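Local coordinates for protein PnpC (Pseudomonas putida, PDB 3N9T) that catalyses the iron(III)-dependent intradiol ring cleavage of hydroxyquinol, as a dimeric hydroxyquinol 1,2-dioxygenase that also carries bound phospholipid, at residues Asn25-Phe28 and Lys29-Met32; Ile76-Ser79 and Asp80-Gly83; Val136-Val139 and Gln140-Val144. One frame throughout, in Å; residues are numbered along the deposited sequence.

Contact 1: Asn25-Phe28 and Lys29-Met32; sequences NPRF and KQIM. With HGX (1-heptadecanoyl-2-tridecanoyl-3-glycerol-phosphonyl choline), chain B.
Phe28 lays one face of its ring against the CG methylene of Met32, four residues on, with Phe28 CZ 3.4 Å from Met32 CG. The carbon stands over the ring but toward its rim, 3.6 Å from the centroid and 20° off the normal, which meets the criterion for a CH-pi contact. The sulfur completes a Met-aromatic contact from an oblique position: the Met32 chain folds at chi2 (-47°) and chi3, carrying SD past the ring to the lipid, where it lies 3.8 Å from C35 of one acyl chain. Phe28 CE1 also packs closely on the start of this chain, at C32 and C33. These contacts sit on the first turn of helix 26-46, which Asn25 N-caps. Its OD1 accepts from Arg27 N at 2.9 Å and weakly from Phe28 N, while its backbone O receives Lys29 N. The side-chain amide uses its other end on the ligand, ND2 donating to phosphate oxygen O4 at 3.1 Å and a nearly straight 165°; the two roles together fix how the amide is turned. On another flank, Arg27 NH1 gives a hydrogen bond to Gln30 OE1 at 2.9 Å. That oxygen lies in the guanidinium plane, yet the donor approaches from above the amide's carbonyl plane. Ile31 CG1 sits over one guanidinium face, toward its rim, and CD1 reaches Arg27 NE at 3.6 Å. The main partner of this charge belongs to the second subunit, where Glu52 forms a salt bridge with NH2 and the carbonyl of Val46 accepts from NH1.

Contact 2: Ile76-Ser79 and Asp80-Gly83; sequences ILLS and DTLG. With HGX (1-heptadecanoyl-2-tridecanoyl-3-glycerol-phosphonyl choline), chain C.
The C-terminal end of helix 74-81 forms part of the phospholipid pocket, and a Schellman motif ends the helix at Gly83, whose positive phi (81°) turns the backbone out of the helix while its N bonds to Asp80 O. Gly83 is also the N-cap of the next helix, 84-91. On the lipid side, Leu78 and Leu82 lie alongside each other and point the same way, with their CD1 methyls 3.8 Å apart. The other branch of Leu78, CD2, approaches C39 of the acyl chain at 3.7 Å. Ser79 offers its CB to the chain end, 3.8 Å from C48, whereas its OG turns to polar partners, bonding Ser85 OG and Trp53 NE1 of the second subunit. Asp80 likewise has Ser85 OG as its mate, through OD1, and its carboxylate runs beside Ile76, whose CG2 is 3.8 Å from both OD1 and OD2. Helix 201-209 packs against Leu78, Thr81 and Leu82 through Met205, and Val36 of the second subunit packs on Leu82. Thr81 folds its hydroxyl back onto the helix: chi1 of 57° sets OG1 between the backbone N and the carbonyl carbon, from where it donates to Leu77 O. That oxygen is gripped twice, because Thr81 N and Thr81 OG1, each 3.0 Å from it, arrive from opposite faces of the Leu77 carbonyl plane.

Contact 3: Val136-Val139 and Gln140-Val144; sequences VLDV and QGRPV
Chi1 of Asp138, at 59°, tucks its carboxylate between the residue's own backbone N and carbonyl carbon, and a bend at chi3 of Arg142 (-74°) brings NE round to meet it. The two carboxylate oxygens divide the work. OD2 forms the salt bridge with Arg142 NE at 2.8 Å, met on its syn side and close to the carboxylate plane, although the carboxylate and guanidinium planes are turned 56° apart. OD1 takes the backbone N of the same Arg142 at 2.8 Å, from above the carboxylate plane. Arg142 is therefore held both by its main chain and by its side chain. A third tie comes from Gln140, whose OE1 accepts from Arg142 NH2 at 2.7 Å, with the donor above the amide plane. Asp138 is buried, and the neighbouring guanidinium probably favours its ionised form. Putting an alanine here would probably leave Arg142 N and NE without their acceptors and the guanidinium held, among the contacts described here, only through Gln140 and so less fixed in its rotation, and weaken the hold on the loop.

Further along, Val136 CG1 packs on Val144 CB at 3.9 Å, and Leu137 CD2 lies 3.7 Å from Pro143 CA. The backbone fixes the register: Asp138 N donates to Arg142 O, Val144 N to Val136 O at 2.9 Å, and between them Leu137 and Pro143 make a single antiparallel, non-hydrogen-bonded bridge. Val136 and Leu137 are also tied into the sheet through Gly182, Phe285 and Met287. With Gly141 N returning to Asp138 O at 2.8 Å and Gly141 at positive phi, the geometry is that of a type I turn with a G1 bulge, a tight 3:5 hairpin-type reversal, joined by a single bridge, where the chain leaves strand 129-138 in the beta-sheet dioxygenase domain.

How the contacts relate
Contacts 1 and 2 belong to the N-terminal helical region, their centres about 23 Å apart and their nearest atoms about 14 Å, and both touch the second subunit. Both face bound phospholipid, but different molecules: Asn25 of contact 1 holds the phosphate of one, while Leu78 and Ser79 of contact 2 meet a tail of the other, whose head is held by Asn25 of the second subunit. Contact 2 lies nearest the iron site, with the Leu77 side chain about 9 Å from that of Tyr194 and the Asp80 side chain about 10 Å from that of His220. Contact 3 stands apart in the beta-sheet domain, its centre about 40 Å from that of contact 1 and 34 Å from that of contact 2.

Contact 1: Asn25-Phe28 and Lys29-Met32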
loop_
_atom_site.group_PDB
_atom_site.type_symbol
_atom_site.label_atom_id
_atom_site.label_comp_id
_atom_site.label_asym_id
_atom_site.label_seq_id
_atom_site.Cartn_x
_atom_site.Cartn_y
_atom_site.Cartn_z
ATOM N N ASN A 25 -16.699 1.460 -14.460
ATOM C CA ASN A 25 -15.559 2.126 -15.158
ATOM C C ASN A 25 -14.479 1.105 -15.516
ATOM O O ASN A 25 -13.804 0.576 -14.610
ATOM C CB ASN A 25 -14.957 3.194 -14.224
ATOM C CG ASN A 25 -13.733 3.945 -14.842
ATOM O OD1 ASN A 25 -13.130 3.509 -15.799
ATOM N ND2 ASN A 25 -13.435 5.104 -14.293
ATOM N N PRO A 26 -14.286 0.830 -16.814
ATOM C CA PRO A 26 -13.378 -0.256 -17.212
ATOM C C PRO A 26 -11.920 0.051 -16.949
ATOM O O PRO A 26 -11.149 -0.868 -16.844
ATOM C CB PRO A 26 -13.606 -0.432 -18.720
ATOM C CG PRO A 26 -14.460 0.678 -19.157
ATOM C CD PRO A 26 -14.909 1.513 -17.973
ATOM N N ARG A 27 -11.550 1.320 -16.855
ATOM C CA ARG A 27 -10.198 1.683 -16.444
ATOM C C ARG A 27 -9.932 1.293 -14.968
ATOM O O ARG A 27 -8.917 0.749 -14.640
ATOM C CB ARG A 27 -9.981 3.193 -16.561
ATOM C CG ARG A 27 -8.572 3.635 -16.017
ATOM C CD ARG A 27 -7.443 2.886 -16.823
ATOM N NE ARG A 27 -6.121 3.472 -16.459
ATOM C CZ ARG A 27 -4.958 3.037 -16.881
ATOM N NH1 ARG A 27 -4.876 1.947 -17.642
ATOM N NH2 ARG A 27 -3.846 3.674 -16.473
ATOM N N PHE A 28 -10.887 1.597 -14.105
ATOM C CA PHE A 28 -10.805 1.206 -12.709
ATOM C C PHE A 28 -10.758 -0.315 -12.583
ATOM O O PHE A 28 -9.950 -0.876 -11.825
ATOM C CB PHE A 28 -12.022 1.746 -11.947
ATOM C CG PHE A 28 -12.017 1.365 -10.492
ATOM C CD1 PHE A 28 -11.178 2.051 -9.591
ATOM C CD2 PHE A 28 -12.781 0.330 -10.043
ATOM C CE1 PHE A 28 -11.138 1.729 -8.235
ATOM C CE2 PHE A 28 -12.751 -0.045 -8.656
ATOM C CZ PHE A 28 -11.960 0.667 -7.771
ATOM N N LYS A 29 -11.645 -0.998 -13.306
ATOM C CA LYS A 29 -11.525 -2.457 -13.429
ATOM C C LYS A 29 -10.117 -2.920 -13.811
ATOM O O LYS A 29 -9.522 -3.798 -13.152
ATOM C CB LYS A 29 -12.515 -3.020 -14.468
ATOM C CG LYS A 29 -12.380 -4.550 -14.626
ATOM C CD LYS A 29 -13.401 -5.102 -15.635
ATOM C CE LYS A 29 -12.785 -6.313 -16.262
ATOM N NZ LYS A 29 -13.102 -6.494 -17.729
ATOM N N GLN A 30 -9.626 -2.427 -14.954
ATOM C CA GLN A 30 -8.253 -2.707 -15.399
ATOM C C GLN A 30 -7.216 -2.510 -14.276
ATOM O O GLN A 30 -6.374 -3.379 -14.017
ATOM C CB GLN A 30 -7.838 -1.752 -16.535
ATOM C CG GLN A 30 -6.387 -2.132 -17.078
ATOM C CD GLN A 30 -5.964 -1.209 -18.200
ATOM O OE1 GLN A 30 -6.614 -0.211 -18.456
ATOM N NE2 GLN A 30 -4.860 -1.523 -18.842
ATOM N N ILE A 31 -7.254 -1.341 -13.644
ATOM C CA ILE A 31 -6.230 -1.049 -12.635
ATOM C C ILE A 31 -6.354 -2.032 -11.443
ATOM O O ILE A 31 -5.357 -2.599 -10.992
ATOM C CB ILE A 31 -6.377 0.380 -12.136
ATOM C CG1 ILE A 31 -5.879 1.373 -13.232
ATOM C CG2 ILE A 31 -5.532 0.568 -10.892
ATOM C CD1 ILE A 31 -6.243 2.854 -12.906
ATOM N N MET A 32 -7.577 -2.209 -10.925
ATOM C CA MET A 32 -7.739 -3.055 -9.727
ATOM C C MET A 32 -7.435 -4.538 -10.029
ATOM O O MET A 32 -6.864 -5.226 -9.196
ATOM C CB MET A 32 -9.137 -2.910 -9.169
ATOM C CG MET A 32 -9.445 -1.486 -8.541
ATOM S SD MET A 32 -8.131 -0.885 -7.410
ATOM C CE MET A 32 -8.185 -2.117 -6.106
HETATM O O11 HGX B . -10.133 5.428 -11.451
HETATM C C11 HGX B . -9.689 5.928 -10.464
HETATM C C12 HGX B . -8.214 5.862 -10.240
HETATM C C13 HGX B . -7.866 4.629 -9.443
HETATM C C14 HGX B . -6.412 4.812 -9.102
HETATM C C15 HGX B . -5.892 3.648 -8.355
HETATM C C16 HGX B . -4.403 3.768 -8.283
HETATM C C17 HGX B . -3.901 2.825 -7.219
HETATM C C18 HGX B . -2.419 2.622 -7.463
HETATM C C19 HGX B . -1.666 2.511 -6.156
HETATM C C20 HGX B . -0.290 3.138 -6.393
HETATM C C21 HGX B . -0.269 4.645 -6.119
HETATM C C22 HGX B . 0.914 5.156 -5.291
HETATM C C23 HGX B . 1.843 4.071 -4.735
HETATM O O3 HGX B . -10.592 6.574 -9.548
HETATM C C3 HGX B . -12.005 6.465 -9.694
HETATM C C2 HGX B . -12.653 5.627 -8.600
HETATM C C1 HGX B . -14.136 5.845 -8.708
HETATM O O3P HGX B . -14.552 5.151 -9.873
HETATM O O2 HGX B . -12.297 6.035 -7.283
HETATM C C31 HGX B . -11.720 4.980 -6.439
HETATM O O31 HGX B . -12.295 4.608 -5.446
HETATM C C32 HGX B . -10.408 4.328 -6.627
HETATM C C33 HGX B . -10.257 3.471 -5.364
HETATM C C34 HGX B . -8.786 3.292 -5.099
HETATM C C35 HGX B . -8.389 1.868 -4.801
HETATM C C36 HGX B . -6.943 1.885 -4.458
HETATM C C37 HGX B . -6.676 0.652 -3.616
HETATM C C38 HGX B . -5.181 0.573 -3.505
HETATM C C39 HGX B . -4.778 -0.208 -2.270
HETATM C C40 HGX B . -3.745 -1.281 -2.572
HETATM C C42 HGX B . -2.299 -0.794 -2.447
HETATM C C43 HGX B . -1.499 -1.490 -1.329
HETATM C C44 HGX B . -1.977 -2.902 -0.981
HETATM C C45 HGX B . -2.293 -2.982 0.510
HETATM C C46 HGX B . -3.367 -4.026 0.876
HETATM C C47 HGX B . -2.832 -4.979 1.938
HETATM C C48 HGX B . -2.967 -4.229 3.247
HETATM O O1 HGX B . -16.475 6.754 -9.957
HETATM P P1 HGX B . -15.575 5.898 -10.854
HETATM O O4 HGX B . -14.717 6.551 -11.923
HETATM O O5 HGX B . -16.454 4.672 -11.483
HETATM C C4 HGX B . -17.559 4.944 -12.372
HETATM C C5 HGX B . -18.913 4.521 -11.780
HETATM N N1 HGX B . -19.713 5.559 -11.062
HETATM C C6 HGX B . -21.145 5.246 -11.255
HETATM C C7 HGX B . -19.476 6.949 -11.527
HETATM C C8 HGX B . -19.430 5.463 -9.617
#

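Contact 2: Ile76-Ser79 and Asp80-Gly83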
loop_
_atom_site.group_PDB
_atom_site.type_symbol
_atom_site.label_atom_id
_atom_site.label_comp_id
_atom_site.label_asym_id
_atom_site.label_seq_id
_atom_site.Cartn_x
_atom_site.Cartn_y
_atom_site.Cartn_z
ATOM N N ILE A 76 3.807 9.761 -0.240
ATOM C CA ILE A 76 4.566 10.248 -1.392
ATOM C C ILE A 76 6.043 9.919 -1.183
ATOM O O ILE A 76 6.716 9.415 -2.081
ATOM C CB ILE A 76 4.355 11.743 -1.603
ATOM C CG1 ILE A 76 2.882 11.995 -1.982
ATOM C CG2 ILE A 76 5.353 12.305 -2.685
ATOM C CD1 ILE A 76 2.559 13.460 -2.435
ATOM N N LEU A 77 6.547 10.181 0.015
ATOM C CA LEU A 77 7.935 9.835 0.301
ATOM C C LEU A 77 8.192 8.353 0.121
ATOM O O LEU A 77 9.253 7.979 -0.355
ATOM C CB LEU A 77 8.300 10.290 1.739
ATOM C CG LEU A 77 9.777 10.276 2.041
ATOM C CD1 LEU A 77 10.538 11.184 1.054
ATOM C CD2 LEU A 77 9.862 10.945 3.446
ATOM N N LEU A 78 7.239 7.494 0.514
ATOM C CA LEU A 78 7.383 6.032 0.271
ATOM C C LEU A 78 7.387 5.708 -1.210
ATOM O O LEU A 78 8.260 4.929 -1.680
ATOM C CB LEU A 78 6.230 5.261 0.985
ATOM C CG LEU A 78 6.227 3.735 0.948
ATOM C CD1 LEU A 78 7.547 3.150 1.569
ATOM C CD2 LEU A 78 4.965 3.199 1.667
ATOM N N SER A 79 6.431 6.307 -1.944
ATOM C CA SER A 79 6.405 6.208 -3.448
ATOM C C SER A 79 7.742 6.639 -4.038
ATOM O O SER A 79 8.313 5.936 -4.908
ATOM C CB SER A 79 5.293 7.125 -4.058
ATOM O OG SER A 79 5.326 7.045 -5.488
ATOM N N ASP A 80 8.306 7.731 -3.492
ATOM C CA ASP A 80 9.586 8.255 -4.050
ATOM C C ASP A 80 10.719 7.279 -3.802
ATOM O O ASP A 80 11.444 6.967 -4.722
ATOM C CB ASP A 80 9.982 9.582 -3.407
ATOM C CG ASP A 80 9.008 10.745 -3.714
ATOM O OD1 ASP A 80 8.240 10.739 -4.688
ATOM O OD2 ASP A 80 9.099 11.737 -2.982
ATOM N N THR A 81 10.866 6.820 -2.538
ATOM C CA THR A 81 11.966 5.944 -2.125
ATOM C C THR A 81 11.855 4.510 -2.653
ATOM O O THR A 81 12.836 3.772 -2.645
ATOM C CB THR A 81 12.193 5.929 -0.581
ATOM O OG1 THR A 81 10.985 5.539 0.084
ATOM C CG2 THR A 81 12.614 7.349 -0.097
ATOM N N LEU A 82 10.695 4.138 -3.156
ATOM C CA LEU A 82 10.550 2.822 -3.785
ATOM C C LEU A 82 10.582 2.961 -5.292
ATOM O O LEU A 82 10.404 1.963 -6.027
ATOM C CB LEU A 82 9.234 2.147 -3.384
ATOM C CG LEU A 82 9.061 1.799 -1.910
ATOM C CD1 LEU A 82 7.727 1.124 -1.682
ATOM C CD2 LEU A 82 10.213 0.825 -1.555
ATOM N N GLY A 83 10.822 4.185 -5.770
ATOM C CA GLY A 83 11.040 4.442 -7.231
ATOM C C GLY A 83 9.763 4.544 -8.070
ATOM O O GLY A 83 9.806 4.678 -9.314
HETATM O O11 HGX C . 11.355 -8.377 8.010
HETATM C C11 HGX C . 10.431 -7.719 8.375
HETATM C C12 HGX C . 9.092 -7.981 7.768
HETATM C C13 HGX C . 8.890 -7.101 6.559
HETATM C C14 HGX C . 7.443 -7.300 6.199
HETATM C C15 HGX C . 7.089 -6.537 4.984
HETATM C C16 HGX C . 5.735 -6.983 4.531
HETATM C C17 HGX C . 5.204 -5.969 3.551
HETATM C C18 HGX C . 4.082 -6.636 2.780
HETATM C C19 HGX C . 2.968 -5.655 2.488
HETATM C C20 HGX C . 1.664 -6.455 2.522
HETATM C C21 HGX C . 1.049 -6.526 3.924
HETATM C C22 HGX C . -0.457 -6.258 4.005
HETATM C C23 HGX C . -1.118 -5.822 2.693
HETATM O O3 HGX C . 10.650 -6.715 9.383
HETATM C C3 HGX C . 11.964 -6.364 9.811
HETATM C C2 HGX C . 12.381 -4.968 9.369
HETATM C C1 HGX C . 13.632 -4.629 10.128
HETATM O O3P HGX C . 14.664 -5.420 9.559
HETATM O O2 HGX C . 11.436 -3.957 9.708
HETATM C C31 HGX C . 10.961 -3.147 8.579
HETATM O O31 HGX C . 11.200 -1.965 8.529
HETATM C C32 HGX C . 10.112 -3.611 7.463
HETATM C C33 HGX C . 9.779 -2.318 6.710
HETATM C C34 HGX C . 8.465 -2.517 6.004
HETATM C C35 HGX C . 8.474 -2.072 4.563
HETATM C C36 HGX C . 7.087 -2.233 4.052
HETATM C C37 HGX C . 6.938 -1.285 2.877
HETATM C C38 HGX C . 5.629 -1.655 2.242
HETATM C C39 HGX C . 5.065 -0.484 1.462
HETATM C C40 HGX C . 4.638 -0.876 0.056
HETATM C C42 HGX C . 3.181 -1.335 -0.037
HETATM C C43 HGX C . 2.291 -0.421 -0.900
HETATM C C44 HGX C . 3.033 0.354 -1.993
HETATM C C45 HGX C . 2.763 1.848 -1.834
HETATM C C46 HGX C . 3.894 2.755 -2.358
HETATM C C47 HGX C . 3.337 3.760 -3.361
HETATM C C48 HGX C . 2.709 4.852 -2.520
HETATM O O1 HGX C . 15.833 -5.205 11.764
HETATM P P1 HGX C . 15.678 -6.146 10.565
HETATM O O4 HGX C . 15.130 -7.549 10.759
HETATM O O5 HGX C . 17.078 -6.180 9.723
HETATM C C4 HGX C . 18.284 -6.695 10.329
HETATM C C5 HGX C . 19.367 -5.617 10.501
HETATM N N1 HGX C . 19.446 -4.913 11.816
HETATM C C6 HGX C . 20.859 -4.556 12.060
HETATM C C7 HGX C . 18.963 -5.711 12.971
HETATM C C8 HGX C . 18.681 -3.653 11.728
#

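Contact 3: Val136-Val139 and Gln140-Val144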
loop_
_atom_site.group_PDB
_atom_site.type_symbol
_atom_site.label_atom_id
_atom_site.label_comp_id
_atom_site.label_asym_id
_atom_site.label_seq_id
_atom_site.Cartn_x
_atom_site.Cartn_y
_atom_site.Cartn_z
ATOM N N VAL A 136 17.820 27.808 -24.081
ATOM C CA VAL A 136 16.663 26.957 -24.274
ATOM C C VAL A 136 16.458 26.849 -25.793
ATOM O O VAL A 136 16.348 27.853 -26.470
ATOM C CB VAL A 136 15.452 27.542 -23.592
ATOM C CG1 VAL A 136 14.194 26.595 -23.827
ATOM C CG2 VAL A 136 15.738 27.730 -22.057
ATOM N N LEU A 137 16.441 25.614 -26.305
ATOM C CA LEU A 137 16.416 25.401 -27.733
ATOM C C LEU A 137 15.230 24.500 -28.072
ATOM O O LEU A 137 14.641 23.873 -27.144
ATOM C CB LEU A 137 17.721 24.671 -28.102
ATOM C CG LEU A 137 19.035 25.419 -27.830
ATOM C CD1 LEU A 137 20.200 24.545 -28.294
ATOM C CD2 LEU A 137 19.026 26.784 -28.526
ATOM N N ASP A 138 14.862 24.463 -29.364
ATOM C CA ASP A 138 13.932 23.461 -29.855
ATOM C C ASP A 138 14.740 22.279 -30.310
ATOM O O ASP A 138 15.999 22.293 -30.284
ATOM C CB ASP A 138 12.989 23.959 -31.007
ATOM C CG ASP A 138 13.740 24.448 -32.256
ATOM O OD1 ASP A 138 14.866 24.027 -32.483
ATOM O OD2 ASP A 138 13.210 25.290 -33.021
ATOM N N VAL A 139 14.015 21.245 -30.740
ATOM C CA VAL A 139 14.627 20.012 -31.196
ATOM C C VAL A 139 15.456 20.227 -32.483
ATOM O O VAL A 139 16.380 19.472 -32.740
ATOM C CB VAL A 139 13.515 18.938 -31.343
ATOM C CG1 VAL A 139 13.797 18.019 -32.483
ATOM C CG2 VAL A 139 13.275 18.219 -29.960
ATOM N N GLN A 140 15.157 21.277 -33.254
ATOM C CA GLN A 140 15.996 21.625 -34.401
ATOM C C GLN A 140 17.171 22.491 -33.990
ATOM O O GLN A 140 17.959 22.875 -34.830
ATOM C CB GLN A 140 15.206 22.343 -35.487
ATOM C CG GLN A 140 14.163 21.416 -36.139
ATOM C CD GLN A 140 12.868 21.366 -35.332
ATOM O OE1 GLN A 140 12.539 22.307 -34.568
ATOM N NE2 GLN A 140 12.126 20.270 -35.476
ATOM N N GLY A 141 17.300 22.827 -32.708
ATOM C CA GLY A 141 18.529 23.494 -32.283
ATOM C C GLY A 141 18.457 24.980 -32.397
ATOM O O GLY A 141 19.444 25.657 -32.213
ATOM N N ARG A 142 17.268 25.502 -32.632
ATOM C CA ARG A 142 17.031 26.930 -32.712
ATOM C C ARG A 142 16.555 27.489 -31.352
ATOM O O ARG A 142 15.888 26.790 -30.614
ATOM C CB ARG A 142 15.917 27.194 -33.743
ATOM C CG ARG A 142 16.201 26.648 -35.148
ATOM C CD ARG A 142 14.953 26.742 -36.021
ATOM N NE ARG A 142 13.968 25.737 -35.667
ATOM C CZ ARG A 142 12.922 25.428 -36.438
ATOM N NH1 ARG A 142 12.780 26.074 -37.583
ATOM N NH2 ARG A 142 12.021 24.510 -36.063
ATOM N N PRO A 143 16.830 28.769 -31.076
ATOM C CA PRO A 143 16.568 29.327 -29.770
ATOM C C PRO A 143 15.074 29.475 -29.543
ATOM O O PRO A 143 14.318 29.842 -30.462
ATOM C CB PRO A 143 17.192 30.735 -29.839
ATOM C CG PRO A 143 17.868 30.848 -31.177
ATOM C CD PRO A 143 17.273 29.795 -32.041
ATOM N N VAL A 144 14.646 29.221 -28.302
ATOM C CA VAL A 144 13.272 29.479 -27.899
ATOM C C VAL A 144 13.374 30.766 -27.168
ATOM O O VAL A 144 14.136 30.874 -26.190
ATOM C CB VAL A 144 12.771 28.401 -26.984
ATOM C CG1 VAL A 144 11.352 28.755 -26.472
ATOM C CG2 VAL A 144 12.797 27.062 -27.732
#